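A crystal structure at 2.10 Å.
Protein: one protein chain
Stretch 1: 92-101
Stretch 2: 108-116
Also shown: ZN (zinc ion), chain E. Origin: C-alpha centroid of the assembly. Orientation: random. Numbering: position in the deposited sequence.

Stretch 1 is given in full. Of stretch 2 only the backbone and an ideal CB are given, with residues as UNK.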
# COMPACT_ATOMS: atom_id res chain seq x y z
N VAL A 92 -10.01 -0.40 -10.62
CA VAL A 92 -9.63 0.88 -10.05
C VAL A 92 -10.83 1.80 -10.08
O VAL A 92 -11.33 2.16 -11.17
CB VAL A 92 -8.45 1.50 -10.79
CG1 VAL A 92 -8.07 2.85 -10.15
CG2 VAL A 92 -7.29 0.52 -10.82
N THR A 93 -11.29 2.21 -8.91
CA THR A 93 -12.50 3.00 -8.80
C THR A 93 -12.14 4.47 -8.98
O THR A 93 -10.98 4.86 -8.86
CB THR A 93 -13.15 2.79 -7.44
OG1 THR A 93 -14.45 3.36 -7.37
CG2 THR A 93 -12.28 3.43 -6.38
N GLU A 94 -13.14 5.30 -9.18
CA GLU A 94 -12.95 6.71 -8.82
C GLU A 94 -13.96 7.06 -7.73
O GLU A 94 -14.65 6.19 -7.16
CB GLU A 94 -13.01 7.62 -10.06
CG GLU A 94 -14.17 7.36 -10.97
CD GLU A 94 -15.50 7.64 -10.25
OE1 GLU A 94 -16.08 6.68 -9.71
OE2 GLU A 94 -15.95 8.82 -10.21
N SER A 95 -14.04 8.36 -7.43
CA SER A 95 -14.62 8.79 -6.16
C SER A 95 -16.13 8.58 -6.09
O SER A 95 -16.66 8.29 -5.01
CB SER A 95 -14.28 10.25 -5.93
OG SER A 95 -13.13 10.38 -5.16
N SER A 96 -16.86 8.76 -7.20
CA SER A 96 -18.33 8.62 -7.12
C SER A 96 -18.72 7.18 -6.86
O SER A 96 -19.56 6.90 -6.00
CB SER A 96 -19.01 9.13 -8.40
OG SER A 96 -18.49 8.52 -9.55
N ALA A 97 -18.12 6.23 -7.59
CA ALA A 97 -18.42 4.83 -7.33
C ALA A 97 -17.97 4.42 -5.94
O ALA A 97 -18.65 3.66 -5.25
CB ALA A 97 -17.79 3.94 -8.41
N ALA A 98 -16.84 4.95 -5.48
CA ALA A 98 -16.38 4.61 -4.14
C ALA A 98 -17.33 5.16 -3.10
O ALA A 98 -17.76 4.45 -2.18
CB ALA A 98 -14.98 5.15 -3.92
N GLY A 99 -17.72 6.42 -3.25
CA GLY A 99 -18.68 7.01 -2.34
C GLY A 99 -20.01 6.28 -2.39
O GLY A 99 -20.64 6.05 -1.35
N ASN A 100 -20.44 5.92 -3.60
CA ASN A 100 -21.67 5.14 -3.75
C ASN A 100 -21.61 3.83 -2.98
O ASN A 100 -22.61 3.41 -2.38
CB ASN A 100 -21.91 4.84 -5.22
CG ASN A 100 -22.40 6.03 -5.99
OD1 ASN A 100 -22.64 7.09 -5.42
ND2 ASN A 100 -22.54 5.87 -7.31
N ALA A 101 -20.47 3.15 -3.02
CA ALA A 101 -20.34 1.90 -2.29
C ALA A 101 -20.58 2.15 -0.82
O ALA A 101 -21.32 1.41 -0.16
CB ALA A 101 -18.95 1.30 -2.52
N UNK A 108 -21.29 0.45 -8.26
CA UNK A 108 -21.78 1.20 -9.41
C UNK A 108 -20.65 1.38 -10.41
O UNK A 108 -19.49 1.03 -10.15
CB UNK A 108 -22.35 2.56 -8.98
N UNK A 109 -21.02 1.85 -11.57
CA UNK A 109 -20.07 2.22 -12.60
C UNK A 109 -19.47 3.57 -12.23
O UNK A 109 -20.17 4.44 -11.69
CB UNK A 109 -20.73 2.26 -13.98
N UNK A 110 -18.18 3.75 -12.52
CA UNK A 110 -17.52 5.01 -12.22
C UNK A 110 -18.26 6.16 -12.89
O UNK A 110 -18.56 6.09 -14.09
CB UNK A 110 -16.06 4.98 -12.67
N UNK A 111 -18.60 7.20 -12.12
CA UNK A 111 -19.14 8.39 -12.76
C UNK A 111 -20.41 9.02 -12.23
O UNK A 111 -20.48 10.25 -12.09
CB UNK A 111 -19.39 8.05 -14.23
N UNK A 112 -21.43 8.23 -11.96
CA UNK A 112 -22.65 8.77 -11.40
C UNK A 112 -22.68 8.77 -9.87
O UNK A 112 -21.96 8.02 -9.20
CB UNK A 112 -23.84 7.98 -11.93
N UNK A 113 -23.52 9.64 -9.33
CA UNK A 113 -23.74 9.79 -7.90
C UNK A 113 -25.03 9.08 -7.51
O UNK A 113 -26.10 9.44 -8.01
CB UNK A 113 -23.79 11.27 -7.51
N UNK A 114 -24.93 8.11 -6.61
CA UNK A 114 -26.11 7.37 -6.12
C UNK A 114 -27.04 6.99 -7.26
O UNK A 114 -28.24 7.27 -7.26
CB UNK A 114 -26.88 8.20 -5.09
N UNK A 115 -26.46 6.30 -8.25
CA UNK A 115 -27.21 5.92 -9.44
C UNK A 115 -26.43 4.84 -10.17
O UNK A 115 -25.20 4.78 -10.09
CB UNK A 115 -27.47 7.12 -10.35
N UNK A 116 -27.15 4.00 -10.90
CA UNK A 116 -26.53 2.97 -11.72
C UNK A 116 -26.33 3.47 -13.14
O UNK A 116 -26.92 4.45 -13.55
CB UNK A 116 -27.38 1.70 -11.72
ZN ZN E . -11.58 9.55 -4.09

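At position 108 CA-to-CB points toward stretch 1, and the ideal CB lies 3.7 Å from N100 ND2 and 4.8 Å from A97 CB. A short side chain carrying an acceptor fits this evidence: serine, threonine, or perhaps aspartate or asparagine. The deposited residue is T108, with chi1 in the p well. Its OG1 accepts from N100 ND2 at 3.0 Å (N-H...acceptor angle 162°) and also packs 3.6 Å from A97 CB.

Position 109 points away, and no atom of stretch 1 comes within 5.5 Å of its ideal CB, so stretch 1 sets little constraint. It is V109.

The ideal CB of position 110 points sideways, 3.4 Å from E94 OE1 and 4.7 Å from A97 CB. Beyond it lies the carbonyl of V92, an unpaired acceptor within stretch 1. A medium-sized polar side chain with a donor is suggested, although a small one would also be compatible with the CB position. N110, with chi1 m, sends ND2 to V92 O in a weak hydrogen bond of 3.3 Å, while its OD1 packs 3.4 Å from A97 CB.

Position 111 is decided by its backbone: at phi/psi 131/-47 a CB would be jammed against the carbonyl O of the preceding residue. Glycine is expected, and G111 is found. Its N donates to S96 OG at 2.9 Å. That hydroxyl in turn donates to E94 OE2 (OG to OE2, 2.6 Å), so the cap of the helix and the loop are linked through one serine.

At 112 the CB direction is away and phi/psi of -91/157 suits many residues; the ideal CB is 5.2 Å from N100 ND2. The visible contact is made by the backbone, since O accepts from N100 ND2 at 2.9 Å. G112 supplies this carbonyl without a side chain.

Position 113 also starts away, with its ideal CB 5.3 Å from S96 CB and 4.8 Å from N100 OD1. A flexible aliphatic chain could bend back to the serine methylene. L113 does so, with chi1 m and chi2 t bringing CD2 to 3.8 Å from S96 CB.

Position 114 has positive phi (44/55), which favors glycine, asparagine or aspartate but does not exclude others. Its N donates to N100 OD1 at 2.8 Å and 165°, a bond independent of side-chain identity. The residue is A114, whose CB stays 4.4 Å from N100 OD1.

Positions 115 and 116 point away with nothing of stretch 1 near their ideal CB atoms, leaving the choice open; they are I115 and H116.

Stretch 2, residues 108-116: TVNGGLAIH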
# COMPACT_ATOMS: atom_id res chain seq x y z
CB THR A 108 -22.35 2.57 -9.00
OG1 THR A 108 -21.31 3.36 -8.41
CG2 THR A 108 -23.45 2.37 -7.99
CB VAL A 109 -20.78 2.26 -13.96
CG1 VAL A 109 -19.93 2.99 -14.95
CG2 VAL A 109 -21.12 0.81 -14.39
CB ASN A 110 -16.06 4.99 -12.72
CG ASN A 110 -15.18 3.97 -11.97
OD1 ASN A 110 -15.60 3.39 -10.96
ND2 ASN A 110 -13.95 3.74 -12.47
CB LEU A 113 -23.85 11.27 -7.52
CG LEU A 113 -22.59 12.10 -7.75
CD1 LEU A 113 -22.85 13.58 -7.47
CD2 LEU A 113 -21.45 11.58 -6.86
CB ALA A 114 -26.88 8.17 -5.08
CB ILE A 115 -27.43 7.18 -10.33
CG1 ILE A 115 -28.56 6.99 -11.33
CG2 ILE A 115 -26.09 7.53 -11.05
CD1 ILE A 115 -28.87 8.27 -12.15
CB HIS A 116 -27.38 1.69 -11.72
CG HIS A 116 -27.12 0.81 -10.55
ND1 HIS A 116 -25.84 0.52 -10.12
CD2 HIS A 116 -27.96 0.17 -9.70
CE1 HIS A 116 -25.91 -0.25 -9.05
NE2 HIS A 116 -27.18 -0.49 -8.79
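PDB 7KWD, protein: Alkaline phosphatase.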